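Local coordinates for protein 3,4-dihydroxybenzoate decarboxylase (Enterobacter cloacae, PDB 5NY5) that catalyses the decarboxylation of 3,4-dihydroxybenzoate, and in reverse the para-carboxylation of catechols, as a prenylated-FMN-dependent member of the UbiD family, at residues S113-P116 / C117-Q120; M210-P214 / A215-G219; D412-W415 / A416-T419; W467-K470 / A471-R475. All coordinates share one frame; numbering follows the deposited sequence.

In the fold
The four contacts follow one another along the chain, and each is a local turn or helix end. Contacts 1 and 2 lie in the Rift-related region, their centres about 18 Å apart, and contact 2 is near residues that bind prenylated FMN. Contact 3, on helix 410-419 of the C-terminal domain, lies about 36 Å from contact 2 between centres. Contact 4, in the tail after strand 455-462, has its centre about 15 Å from that of contact 3 and about 62 Å from that of contact 1. Contacts 3 and 4 touch: Asp-412 OD1 meets Arg-475 NH2 at 3.0 Å in a salt bridge. Both also face a second subunit, so this end of the chain takes part in a subunit interface, while contact 2 borders the cofactor site.

Contact 1: residues S113-P116 / C117-Q120; sequences SQAP and CQEQ
The carboxylate of Glu-119 is folded back toward Pro-116, with OE2 3.8 Å from Pro-116 CB and equally far from Pro-116 CA, so the flat acid group lies against the start of the proline ring. Its stem crosses the prolyl carbonyl, Glu-119 CG coming to 3.1 Å from Pro-116 O. Two peptide carbonyls are further flat groups, and both are approached from above their planes. Gln-118 N bonds to Ala-115 O at 2.9 Å from 49° out of the carbonyl plane, and Glu-119 N reaches Pro-116 O at 3.1 Å from a still steeper 59°. Each bond spans three residues, and the two overlap in a short 3-10 turn, with the steep approach that such tight winding brings. Proline suits the position after Ala-115, where the turn begins to wind, since its nitrogen has no hydrogen to offer and its ring holds phi at a helical value.

Cys-117 SG is placed between its own backbone N and carbonyl carbon (chi1 75°), which sets it 4.2 Å from Ala-115 CB as a loose apolar neighbour. Gln-118 instead stretches out from the turn, its chain extended beyond CG, and its NE2 is bonded to Gln-249 O. Glu-119 OE1 likewise finds its partner outside, at Asn-313 N.

The turn lies in the loop between strand 108-110 and strand 120-123 in the Rift-related region. Ala-115, Cys-117 and Gln-118 rest on Val-248 of strand 246-249, while Gln-118 also touches Thr-310 of strand 303-311.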
ATOM      1  N   SER A 113       7.851 -43.481 -52.859  1.00 81.53           N
ATOM      2  CA  SER A 113       9.020 -44.349 -52.817  1.00 79.52           C
ATOM      3  C   SER A 113       9.903 -44.034 -51.615  1.00 78.88           C
ATOM      4  O   SER A 113      10.527 -44.933 -51.043  1.00 83.40           O
ATOM      5  CB  SER A 113       9.807 -44.210 -54.120  1.00 80.49           C
ATOM      6  OG  SER A 113      11.040 -44.902 -54.069  1.00 82.65           O
ATOM      7  N   GLN A 114       9.955 -42.766 -51.207  1.00 73.57           N
ATOM      8  CA  GLN A 114      10.834 -42.301 -50.140  1.00 74.33           C
ATOM      9  C   GLN A 114      10.056 -41.904 -48.890  1.00 68.46           C
ATOM     10  O   GLN A 114      10.524 -41.097 -48.086  1.00 67.27           O
ATOM     11  CB  GLN A 114      11.680 -41.124 -50.619  1.00 79.05           C
ATOM     12  CG  GLN A 114      12.846 -41.475 -51.531  1.00 83.74           C
ATOM     13  CD  GLN A 114      13.618 -40.234 -51.938  1.00 88.46           C
ATOM     14  OE1 GLN A 114      13.175 -39.471 -52.796  1.00 91.51           O
ATOM     15  NE2 GLN A 114      14.766 -40.014 -51.306  1.00 88.20           N
ATOM     16  N   ALA A 115       8.868 -42.476 -48.714  1.00 68.02           N
ATOM     17  CA  ALA A 115       7.960 -42.139 -47.619  1.00 66.18           C
ATOM     18  C   ALA A 115       7.772 -43.368 -46.735  1.00 65.54           C
ATOM     19  O   ALA A 115       6.783 -44.104 -46.876  1.00 65.89           O
ATOM     20  CB  ALA A 115       6.614 -41.643 -48.144  1.00 66.41           C
ATOM     21  N   PRO A 116       8.695 -43.617 -45.805  1.00 64.74           N
ATOM     22  CA  PRO A 116       8.508 -44.738 -44.870  1.00 64.14           C
ATOM     23  C   PRO A 116       7.196 -44.677 -44.119  1.00 62.96           C
ATOM     24  O   PRO A 116       6.662 -45.722 -43.731  1.00 63.05           O
ATOM     25  CB  PRO A 116       9.704 -44.597 -43.920  1.00 63.33           C
ATOM     26  CG  PRO A 116      10.719 -43.850 -44.700  1.00 64.24           C
ATOM     27  CD  PRO A 116       9.965 -42.910 -45.577  1.00 64.55           C
ATOM     28  N   CYS A 117       6.650 -43.474 -43.914  1.00 63.11           N
ATOM     29  CA  CYS A 117       5.382 -43.350 -43.209  1.00 61.15           C
ATOM     30  C   CYS A 117       4.272 -44.126 -43.902  1.00 62.30           C
ATOM     31  O   CYS A 117       3.348 -44.599 -43.239  1.00 61.92           O
ATOM     32  CB  CYS A 117       4.999 -41.876 -43.071  1.00 60.38           C
ATOM     33  SG  CYS A 117       4.397 -41.096 -44.583  1.00 61.77           S
ATOM     34  N   GLN A 118       4.355 -44.297 -45.222  1.00 63.87           N
ATOM     35  CA  GLN A 118       3.314 -44.974 -45.984  1.00 65.21           C
ATOM     36  C   GLN A 118       3.649 -46.436 -46.276  1.00 66.40           C
ATOM     37  O   GLN A 118       3.191 -46.988 -47.282  1.00 68.04           O
ATOM     38  CB  GLN A 118       3.034 -44.216 -47.281  1.00 66.42           C
ATOM     39  CG  GLN A 118       2.437 -42.838 -47.055  1.00 65.57           C
ATOM     40  CD  GLN A 118       2.074 -42.129 -48.340  1.00 66.96           C
ATOM     41  OE1 GLN A 118       2.406 -42.589 -49.431  1.00 68.53           O
ATOM     42  NE2 GLN A 118       1.386 -41.001 -48.218  1.00 66.53           N
ATOM     43  N   GLU A 119       4.433 -47.082 -45.408  1.00 65.73           N
ATOM     44  CA  GLU A 119       4.681 -48.511 -45.560  1.00 66.92           C
ATOM     45  C   GLU A 119       3.439 -49.344 -45.276  1.00 67.31           C
ATOM     46  O   GLU A 119       3.350 -50.482 -45.745  1.00 68.81           O
ATOM     47  CB  GLU A 119       5.826 -48.952 -44.648  1.00 66.20           C
ATOM     48  CG  GLU A 119       7.202 -48.494 -45.103  1.00 66.54           C
ATOM     49  CD  GLU A 119       8.265 -48.692 -44.038  1.00 65.67           C
ATOM     50  OE1 GLU A 119       7.923 -49.172 -42.939  1.00 64.74           O
ATOM     51  OE2 GLU A 119       9.443 -48.367 -44.299  1.00 66.05           O
ATOM     52  N   GLN A 120       2.492 -48.810 -44.508  1.00 66.16           N
ATOM     53  CA  GLN A 120       1.189 -49.423 -44.299  1.00 66.72           C
ATOM     54  C   GLN A 120       0.113 -48.381 -44.553  1.00 66.55           C
ATOM     55  O   GLN A 120       0.307 -47.191 -44.291  1.00 65.35           O
ATOM     56  CB  GLN A 120       1.020 -49.975 -42.876  1.00 65.70           C
ATOM     57  CG  GLN A 120       2.031 -51.018 -42.454  1.00 65.88           C
ATOM     58  CD  GLN A 120       1.774 -51.523 -41.047  1.00 65.00           C
ATOM     59  OE1 GLN A 120       2.636 -51.428 -40.175  1.00 63.89           O
ATOM     60  NE2 GLN A 120       0.581 -52.058 -40.818  1.00 65.65           N
TER

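Contact 2: residues M210-P214 / A215-G219; sequences MGLDP and AIYIG
Ala-215, one residue into helix 214-219, gives its N-H to Asp-213 OD1, at 3.1 Å and with an N-H...O angle of 167°. This is an N-cap bond, in which OD1 is met from well above the carboxylate plane. With CG turned opposite the backbone N (chi1 -170°), the acid swings forward over the first turn, and Ala-215 CB lies 3.7 Å from Asp-213 OD1.

Ile-216 comes next. Its N bonds to Asp-213 O at 2.8 Å, and its CG2 branch packs 4.0 Å from Leu-212 CD1.

Tyr-217 sends its ring back along the incoming chain. Leu-212 CD1 sits over one ring face, 3.6 Å from the centroid in a CH-pi contact, and the leucine side chain crosses the tyrosine at about a right angle. At the far end, the hydroxyl receives a weak bond from Gly-211 N at 3.3 Å and is also bonded to Leu-151 O. Tyr-217 N adds a weak bond to Asp-213 O, which thus receives two successive helix amides.

Ile-218 N then reaches Pro-214 O at 2.9 Å, a regular helical bond, and Gly-219 N continues the pattern to Ala-215 O.

The Asp-213 carboxylate is buried, yet it faces both the helix start and a salt bridge from Arg-241, surroundings that probably favour its charged form. The Tyr-217 ring comes within about 4 Å of the side chain of Ile-169, a residue that binds prenylated FMN, which is absent from this apo model. The arrangement is consistent with Tyr-217 backing the cofactor pocket as a second-shell residue.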
HETATM    1  N   MSE A 210       2.618 -38.036 -36.491  1.00 61.43           N
HETATM    2  CA  MSE A 210       3.083 -38.421 -35.163  1.00 60.11           C
HETATM    3  C   MSE A 210       4.298 -39.343 -35.237  1.00 59.22           C
HETATM    4  O   MSE A 210       4.379 -40.207 -36.108  1.00 59.69           O
HETATM    5  CB  MSE A 210       1.954 -39.098 -34.385  1.00 60.34           C
HETATM    6  CG  MSE A 210       0.704 -38.250 -34.245  1.00 61.37           C
HETATM    7 SE   MSE A 210      -0.751 -39.165 -33.337  1.00 61.91          SE
HETATM    8  CE  MSE A 210      -0.980 -40.658 -34.566  1.00 62.75           C
ATOM      9  N   GLY A 211       5.235 -39.160 -34.311  1.00 61.69           N
ATOM     10  CA  GLY A 211       6.469 -39.923 -34.313  1.00 62.19           C
ATOM     11  C   GLY A 211       7.498 -39.302 -35.233  1.00 57.39           C
ATOM     12  O   GLY A 211       7.730 -39.799 -36.339  1.00 57.96           O
ATOM     13  N   LEU A 212       8.123 -38.218 -34.784  1.00 56.96           N
ATOM     14  CA  LEU A 212       8.922 -37.366 -35.651  1.00 57.31           C
ATOM     15  C   LEU A 212      10.312 -37.164 -35.071  1.00 56.44           C
ATOM     16  O   LEU A 212      10.588 -37.488 -33.914  1.00 55.61           O
ATOM     17  CB  LEU A 212       8.254 -36.000 -35.847  1.00 58.11           C
ATOM     18  CG  LEU A 212       6.743 -36.017 -36.053  1.00 59.00           C
ATOM     19  CD1 LEU A 212       6.186 -34.610 -35.960  1.00 59.76           C
ATOM     20  CD2 LEU A 212       6.407 -36.647 -37.390  1.00 59.95           C
ATOM     21  N   ASP A 213      11.186 -36.628 -35.912  1.00 56.79           N
ATOM     22  CA  ASP A 213      12.432 -36.048 -35.444  1.00 56.30           C
ATOM     23  C   ASP A 213      12.123 -35.007 -34.369  1.00 56.12           C
ATOM     24  O   ASP A 213      11.281 -34.127 -34.593  1.00 56.85           O
ATOM     25  CB  ASP A 213      13.169 -35.404 -36.622  1.00 57.06           C
ATOM     26  CG  ASP A 213      14.588 -34.972 -36.283  1.00 56.70           C
ATOM     27  OD1 ASP A 213      14.957 -34.940 -35.094  1.00 55.94           O
ATOM     28  OD2 ASP A 213      15.343 -34.650 -37.224  1.00 57.33           O
ATOM     29  N   PRO A 214      12.742 -35.091 -33.190  1.00 55.32           N
ATOM     30  CA  PRO A 214      12.535 -34.041 -32.182  1.00 55.35           C
ATOM     31  C   PRO A 214      12.787 -32.643 -32.708  1.00 56.21           C
ATOM     32  O   PRO A 214      12.169 -31.686 -32.223  1.00 56.70           O
ATOM     33  CB  PRO A 214      13.532 -34.423 -31.083  1.00 54.54           C
ATOM     34  CG  PRO A 214      13.642 -35.897 -31.195  1.00 54.01           C
ATOM     35  CD  PRO A 214      13.522 -36.221 -32.659  1.00 54.52           C
ATOM     36  N   ALA A 215      13.669 -32.495 -33.700  1.00 56.55           N
ATOM     37  CA  ALA A 215      13.886 -31.188 -34.308  1.00 57.58           C
ATOM     38  C   ALA A 215      12.600 -30.640 -34.913  1.00 58.56           C
ATOM     39  O   ALA A 215      12.357 -29.430 -34.880  1.00 59.46           O
ATOM     40  CB  ALA A 215      14.983 -31.277 -35.368  1.00 57.91           C
ATOM     41  N   ILE A 216      11.759 -31.516 -35.462  1.00 58.56           N
ATOM     42  CA  ILE A 216      10.499 -31.061 -36.039  1.00 59.63           C
ATOM     43  C   ILE A 216       9.544 -30.610 -34.943  1.00 59.63           C
ATOM     44  O   ILE A 216       8.981 -29.511 -35.001  1.00 60.68           O
ATOM     45  CB  ILE A 216       9.876 -32.165 -36.911  1.00 59.79           C
ATOM     46  CG1 ILE A 216      10.793 -32.498 -38.089  1.00 60.10           C
ATOM     47  CG2 ILE A 216       8.504 -31.739 -37.398  1.00 60.98           C
ATOM     48  CD1 ILE A 216      10.209 -33.500 -39.063  1.00 60.58           C
ATOM     49  N   TYR A 217       9.346 -31.452 -33.927  1.00 58.61           N
ATOM     50  CA  TYR A 217       8.451 -31.101 -32.829  1.00 58.68           C
ATOM     51  C   TYR A 217       8.878 -29.802 -32.156  1.00 59.08           C
ATOM     52  O   TYR A 217       8.036 -28.963 -31.819  1.00 59.96           O
ATOM     53  CB  TYR A 217       8.409 -32.237 -31.808  1.00 57.55           C
ATOM     54  CG  TYR A 217       7.375 -33.304 -32.084  1.00 57.58           C
ATOM     55  CD1 TYR A 217       6.055 -32.970 -32.345  1.00 58.56           C
ATOM     56  CD2 TYR A 217       7.720 -34.648 -32.076  1.00 56.79           C
ATOM     57  CE1 TYR A 217       5.107 -33.944 -32.589  1.00 58.74           C
ATOM     58  CE2 TYR A 217       6.780 -35.628 -32.321  1.00 56.99           C
ATOM     59  CZ  TYR A 217       5.476 -35.273 -32.578  1.00 57.96           C
ATOM     60  OH  TYR A 217       4.542 -36.248 -32.823  1.00 58.31           O
ATOM     61  N   ILE A 218      10.184 -29.617 -31.962  1.00 58.62           N
ATOM     62  CA  ILE A 218      10.676 -28.446 -31.243  1.00 59.08           C
ATOM     63  C   ILE A 218      10.571 -27.202 -32.114  1.00 60.52           C
ATOM     64  O   ILE A 218      10.083 -26.155 -31.673  1.00 61.50           O
ATOM     65  CB  ILE A 218      12.120 -28.684 -30.766  1.00 58.28           C
ATOM     66  CG1 ILE A 218      12.156 -29.799 -29.720  1.00 57.10           C
ATOM     67  CG2 ILE A 218      12.720 -27.404 -30.213  1.00 59.04           C
ATOM     68  CD1 ILE A 218      13.552 -30.246 -29.354  1.00 56.37           C
ATOM     69  N   GLY A 219      11.025 -27.296 -33.364  1.00 60.83           N
ATOM     70  CA  GLY A 219      11.000 -26.141 -34.241  1.00 62.34           C
ATOM     71  C   GLY A 219       9.603 -25.684 -34.604  1.00 63.51           C
ATOM     72  O   GLY A 219       9.384 -24.499 -34.872  1.00 64.98           O
TER

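Contact 3: residues D412-W415 / A416-T419; sequences DILW and AMTT
Trp-415 and Thr-419 make the polar, ring-lined side of this helical turn. The threonine hydroxyl OG1 lies over one face of the indole, toward its rim and 3.5 Å from CE2. Thr-419 has OG1 between its backbone N and carbonyl carbon (chi1 72°), which turns the hydroxyl to the ring and lets CG2 touch NE1 at 3.8 Å. From the second subunit, Pro-291 O bonds to Trp-415 NE1 and Tyr-293 OH to Thr-419 OG1. Trp-415 O accepts twice: Thr-419 N comes almost straight on at 3.0 Å, while Thr-418 N, also at 3.0 Å, arrives from above the carbonyl plane. Thr-418 OG1 adds its own bond to Leu-414 O at 2.9 Å.

This doubled acceptor marks the C-terminal end of helix 410-419, where the winding tightens after regular bonds such as Ala-416 N to Asp-412 O. The helix packs on strand 397-401 of the C-terminal domain's mixed sheet, with Ala-416 on Val-401.

By contrast, Leu-414 and Met-417 share a single apolar contact: Leu-414 CD2 and Met-417 CE, the methyl of a selenomethionine, meet at 3.6 Å as their side chains cross obliquely. This side is buried too, Met-417 packing on Leu-414 of the second subunit.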
ATOM      1  N   ASP A 412      19.001 -22.252  -5.870  1.00 40.10           N
ATOM      2  CA  ASP A 412      19.743 -21.010  -6.040  1.00 39.83           C
ATOM      3  C   ASP A 412      18.812 -19.828  -6.282  1.00 39.02           C
ATOM      4  O   ASP A 412      19.150 -18.692  -5.932  1.00 38.81           O
ATOM      5  CB  ASP A 412      20.736 -21.162  -7.190  1.00 40.07           C
ATOM      6  CG  ASP A 412      22.068 -20.511  -6.895  1.00 40.41           C
ATOM      7  OD1 ASP A 412      22.361 -20.265  -5.708  1.00 45.45           O
ATOM      8  OD2 ASP A 412      22.829 -20.252  -7.850  1.00 40.51           O
ATOM      9  N   ILE A 413      17.641 -20.072  -6.872  1.00 38.63           N
ATOM     10  CA  ILE A 413      16.668 -19.004  -7.070  1.00 37.93           C
ATOM     11  C   ILE A 413      16.085 -18.560  -5.734  1.00 37.80           C
ATOM     12  O   ILE A 413      15.957 -17.360  -5.464  1.00 37.43           O
ATOM     13  CB  ILE A 413      15.570 -19.461  -8.046  1.00 37.69           C
ATOM     14  CG1 ILE A 413      16.174 -19.778  -9.415  1.00 37.89           C
ATOM     15  CG2 ILE A 413      14.485 -18.408  -8.169  1.00 37.05           C
ATOM     16  CD1 ILE A 413      15.169 -20.290 -10.418  1.00 37.81           C
ATOM     17  N   LEU A 414      15.726 -19.517  -4.874  1.00 38.19           N
ATOM     18  CA  LEU A 414      15.218 -19.162  -3.554  1.00 38.21           C
ATOM     19  C   LEU A 414      16.295 -18.507  -2.698  1.00 38.53           C
ATOM     20  O   LEU A 414      15.975 -17.724  -1.798  1.00 38.44           O
ATOM     21  CB  LEU A 414      14.652 -20.397  -2.857  1.00 38.71           C
ATOM     22  CG  LEU A 414      13.411 -21.013  -3.503  1.00 38.49           C
ATOM     23  CD1 LEU A 414      13.031 -22.315  -2.836  1.00 39.15           C
ATOM     24  CD2 LEU A 414      12.246 -20.042  -3.452  1.00 37.85           C
ATOM     25  N   TRP A 415      17.567 -18.805  -2.965  1.00 38.98           N
ATOM     26  CA  TRP A 415      18.649 -18.141  -2.243  1.00 39.36           C
ATOM     27  C   TRP A 415      18.689 -16.652  -2.565  1.00 38.82           C
ATOM     28  O   TRP A 415      18.798 -15.813  -1.665  1.00 38.92           O
ATOM     29  CB  TRP A 415      19.988 -18.796  -2.574  1.00 39.99           C
ATOM     30  CG  TRP A 415      21.158 -18.048  -2.013  1.00 40.42           C
ATOM     31  CD1 TRP A 415      21.644 -18.125  -0.742  1.00 41.13           C
ATOM     32  CD2 TRP A 415      21.988 -17.105  -2.702  1.00 40.29           C
ATOM     33  NE1 TRP A 415      22.724 -17.292  -0.596  1.00 41.44           N
ATOM     34  CE2 TRP A 415      22.953 -16.653  -1.785  1.00 40.92           C
ATOM     35  CE3 TRP A 415      22.006 -16.600  -4.003  1.00 39.79           C
ATOM     36  CZ2 TRP A 415      23.929 -15.723  -2.130  1.00 41.05           C
ATOM     37  CZ3 TRP A 415      22.973 -15.675  -4.340  1.00 39.92           C
ATOM     38  CH2 TRP A 415      23.920 -15.245  -3.408  1.00 40.54           C
ATOM     39  N   ALA A 416      18.620 -16.305  -3.853  1.00 38.35           N
ATOM     40  CA  ALA A 416      18.570 -14.897  -4.233  1.00 37.90           C
ATOM     41  C   ALA A 416      17.340 -14.212  -3.656  1.00 37.43           C
ATOM     42  O   ALA A 416      17.394 -13.027  -3.308  1.00 37.30           O
ATOM     43  CB  ALA A 416      18.588 -14.763  -5.754  1.00 37.59           C
HETATM   44  N   MSE A 417      16.238 -14.943  -3.533  1.00 37.26           N
HETATM   45  CA  MSE A 417      15.000 -14.429  -2.965  1.00 36.89           C
HETATM   46  C   MSE A 417      15.061 -14.319  -1.450  1.00 37.31           C
HETATM   47  O   MSE A 417      14.166 -13.755  -0.828  1.00 37.11           O
HETATM   48  CB  MSE A 417      13.825 -15.319  -3.363  1.00 36.68           C
HETATM   49  CG  MSE A 417      13.472 -15.228  -4.826  1.00 39.25           C
HETATM   50 SE   MSE A 417      11.561 -15.185  -5.135  1.00 83.59          SE
HETATM   51  CE  MSE A 417      11.216 -17.092  -5.192  1.00 41.84           C
ATOM     52  N   THR A 418      16.120 -14.866  -0.857  1.00 37.98           N
ATOM     53  CA  THR A 418      16.306 -14.842   0.587  1.00 38.57           C
ATOM     54  C   THR A 418      17.310 -13.786   1.034  1.00 38.86           C
ATOM     55  O   THR A 418      17.043 -13.043   1.982  1.00 39.02           O
ATOM     56  CB  THR A 418      16.746 -16.229   1.077  1.00 39.31           C
ATOM     57  OG1 THR A 418      15.638 -17.132   1.015  1.00 39.19           O
ATOM     58  CG2 THR A 418      17.247 -16.165   2.499  1.00 40.13           C
ATOM     59  N   THR A 419      18.454 -13.688   0.362  1.00 39.01           N
ATOM     60  CA  THR A 419      19.528 -12.803   0.790  1.00 39.46           C
ATOM     61  C   THR A 419      19.691 -11.571  -0.085  1.00 38.98           C
ATOM     62  O   THR A 419      20.542 -10.730   0.214  1.00 39.36           O
ATOM     63  CB  THR A 419      20.860 -13.561   0.830  1.00 40.22           C
ATOM     64  OG1 THR A 419      21.301 -13.820  -0.509  1.00 39.94           O
ATOM     65  CG2 THR A 419      20.703 -14.875   1.573  1.00 40.78           C
TER

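Contact 4: residues W467-K470 / A471-R475; sequences WALK and ARFER
Leu-469 meets both Arg-472 and Phe-473, using a different part of its side chain for each. Its CD2 methyl lies over one face of the Arg-472 guanidinium, 3.4 Å from NH2, where the two side chains pass at a slant. Arg-472 gets there by a bend at chi3 (-121°), which carries the guanidinium back over the leucine instead of straight out along its extended stem. NH2 also forms a salt bridge with Asp-445 of the second subunit.

Nearer the backbone, Leu-469 CB touches Phe-473 CE1 at 3.9 Å. With CG beside its backbone N (chi1 -76°), the phenyl ring folds back so that its edge, at CD1, comes 3.4 Å from Leu-469 O, the oxygen lying in the ring plane. The same oxygen also accepts from Arg-472 N at 2.8 Å. A weak bond follows from Phe-473 N to Lys-470 O at 3.3 Å.

Lys-470 is shaped differently: it runs straight at chi2, then curls at chi3 and chi4.

Bonds from each amide to the carbonyl three residues back define a 3-10 helix, here a short one in the tail after strand 455-462. Leu-469 and Phe-473 pack on Tyr-446 and Pro-440 of the second subunit, an arrangement belonging to a subunit interface.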
ATOM      1  N   TRP A 467      23.025  -1.632  -7.625  1.00 39.12           N
ATOM      2  CA  TRP A 467      24.342  -1.343  -8.182  1.00 39.85           C
ATOM      3  C   TRP A 467      25.304  -0.818  -7.124  1.00 40.61           C
ATOM      4  O   TRP A 467      26.478  -1.205  -7.095  1.00 41.17           O
ATOM      5  CB  TRP A 467      24.219  -0.335  -9.324  1.00 39.99           C
ATOM      6  CG  TRP A 467      25.528   0.271  -9.695  1.00 40.88           C
ATOM      7  CD1 TRP A 467      26.026   1.469  -9.276  1.00 41.48           C
ATOM      8  CD2 TRP A 467      26.523  -0.302 -10.545  1.00 41.35           C
ATOM      9  NE1 TRP A 467      27.268   1.681  -9.821  1.00 42.30           N
ATOM     10  CE2 TRP A 467      27.595   0.607 -10.606  1.00 42.23           C
ATOM     11  CE3 TRP A 467      26.607  -1.492 -11.271  1.00 41.17           C
ATOM     12  CZ2 TRP A 467      28.737   0.363 -11.357  1.00 42.93           C
ATOM     13  CZ3 TRP A 467      27.742  -1.733 -12.014  1.00 41.86           C
ATOM     14  CH2 TRP A 467      28.792  -0.811 -12.051  1.00 42.73           C
ATOM     15  N   ALA A 468      24.821   0.056  -6.241  1.00 40.55           N
ATOM     16  CA  ALA A 468      25.695   0.701  -5.268  1.00 41.33           C
ATOM     17  C   ALA A 468      26.216  -0.263  -4.211  1.00 41.61           C
ATOM     18  O   ALA A 468      27.213   0.044  -3.552  1.00 42.44           O
ATOM     19  CB  ALA A 468      24.958   1.858  -4.592  1.00 41.29           C
ATOM     20  N   LEU A 469      25.576  -1.416  -4.034  1.00 41.03           N
ATOM     21  CA  LEU A 469      25.944  -2.349  -2.982  1.00 41.34           C
ATOM     22  C   LEU A 469      26.675  -3.582  -3.494  1.00 41.49           C
ATOM     23  O   LEU A 469      27.004  -4.461  -2.691  1.00 42.58           O
ATOM     24  CB  LEU A 469      24.693  -2.788  -2.210  1.00 40.74           C
ATOM     25  CG  LEU A 469      23.752  -1.681  -1.741  1.00 40.49           C
ATOM     26  CD1 LEU A 469      22.597  -2.270  -0.954  1.00 40.00           C
ATOM     27  CD2 LEU A 469      24.504  -0.657  -0.913  1.00 41.34           C
ATOM     28  N   LYS A 470      26.954  -3.662  -4.800  1.00 41.37           N
ATOM     29  CA  LYS A 470      27.453  -4.903  -5.389  1.00 41.44           C
ATOM     30  C   LYS A 470      28.734  -5.388  -4.722  1.00 42.34           C
ATOM     31  O   LYS A 470      29.003  -6.594  -4.703  1.00 42.44           O
ATOM     32  CB  LYS A 470      27.678  -4.720  -6.890  1.00 41.37           C
ATOM     33  CG  LYS A 470      26.405  -4.523  -7.693  1.00 40.55           C
ATOM     34  CD  LYS A 470      26.718  -4.257  -9.155  1.00 40.70           C
ATOM     35  CE  LYS A 470      27.166  -5.515  -9.877  1.00 40.81           C
ATOM     36  NZ  LYS A 470      26.063  -6.508  -9.992  1.00 40.10           N
ATOM     37  N   ALA A 471      29.531  -4.474  -4.168  1.00 43.08           N
ATOM     38  CA  ALA A 471      30.778  -4.870  -3.531  1.00 44.07           C
ATOM     39  C   ALA A 471      30.551  -5.635  -2.235  1.00 44.22           C
ATOM     40  O   ALA A 471      31.467  -6.316  -1.763  1.00 45.00           O
ATOM     41  CB  ALA A 471      31.646  -3.640  -3.268  1.00 44.91           C
ATOM     42  N   ARG A 472      29.359  -5.545  -1.653  1.00 43.59           N
ATOM     43  CA  ARG A 472      29.048  -6.216  -0.401  1.00 43.80           C
ATOM     44  C   ARG A 472      28.363  -7.559  -0.593  1.00 43.24           C
ATOM     45  O   ARG A 472      28.147  -8.272   0.391  1.00 43.51           O
ATOM     46  CB  ARG A 472      28.159  -5.325   0.472  1.00 43.60           C
ATOM     47  CG  ARG A 472      28.819  -4.060   0.977  1.00 44.36           C
ATOM     48  CD  ARG A 472      27.984  -3.462   2.089  1.00 51.33           C
ATOM     49  NE  ARG A 472      27.546  -2.104   1.793  1.00 51.65           N
ATOM     50  CZ  ARG A 472      26.520  -1.510   2.390  1.00 43.76           C
ATOM     51  NH1 ARG A 472      25.820  -2.161   3.308  1.00 43.66           N
ATOM     52  NH2 ARG A 472      26.190  -0.270   2.066  1.00 52.09           N
ATOM     53  N   PHE A 473      28.016  -7.925  -1.824  1.00 42.57           N
ATOM     54  CA  PHE A 473      27.237  -9.128  -2.084  1.00 42.02           C
ATOM     55  C   PHE A 473      28.016 -10.146  -2.912  1.00 42.29           C
ATOM     56  O   PHE A 473      27.422 -10.973  -3.605  1.00 41.79           O
ATOM     57  CB  PHE A 473      25.920  -8.776  -2.775  1.00 41.00           C
ATOM     58  CG  PHE A 473      24.888  -8.180  -1.858  1.00 40.67           C
ATOM     59  CD1 PHE A 473      24.973  -6.855  -1.463  1.00 40.84           C
ATOM     60  CD2 PHE A 473      23.822  -8.940  -1.408  1.00 40.26           C
ATOM     61  CE1 PHE A 473      24.021  -6.305  -0.632  1.00 40.60           C
ATOM     62  CE2 PHE A 473      22.866  -8.394  -0.577  1.00 40.02           C
ATOM     63  CZ  PHE A 473      22.968  -7.076  -0.187  1.00 40.18           C
ATOM     64  N   GLU A 474      29.342 -10.105  -2.845  1.00 58.56           N
ATOM     65  CA  GLU A 474      30.148 -11.090  -3.549  1.00 58.49           C
ATOM     66  C   GLU A 474      30.032 -12.444  -2.861  1.00 56.80           C
ATOM     67  O   GLU A 474      30.279 -12.564  -1.658  1.00 56.58           O
ATOM     68  CB  GLU A 474      31.610 -10.647  -3.602  1.00 60.47           C
ATOM     69  CG  GLU A 474      32.354 -11.111  -4.845  1.00 61.28           C
ATOM     70  CD  GLU A 474      33.673 -11.798  -4.532  1.00 61.94           C
ATOM     71  OE1 GLU A 474      33.802 -13.002  -4.838  1.00 61.06           O
ATOM     72  OE2 GLU A 474      34.580 -11.139  -3.980  1.00 63.53           O
ATOM     73  N   ARG A 475      29.639 -13.462  -3.620  1.00 55.81           N
ATOM     74  CA  ARG A 475      29.591 -14.809  -3.073  1.00 54.52           C
ATOM     75  C   ARG A 475      31.000 -15.297  -2.761  1.00 55.36           C
ATOM     76  O   ARG A 475      31.974 -14.898  -3.405  1.00 56.86           O
ATOM     77  CB  ARG A 475      28.893 -15.758  -4.046  1.00 53.67           C
ATOM     78  CG  ARG A 475      27.477 -15.331  -4.390  1.00 53.01           C
ATOM     79  CD  ARG A 475      26.770 -16.330  -5.292  1.00 52.37           C
ATOM     80  NE  ARG A 475      26.247 -17.478  -4.559  1.00 51.09           N
ATOM     81  CZ  ARG A 475      25.296 -18.287  -5.020  1.00 50.46           C
ATOM     82  NH1 ARG A 475      24.757 -18.068  -6.210  1.00 50.94           N
ATOM     83  NH2 ARG A 475      24.875 -19.307  -4.288  1.00 49.54           N
TER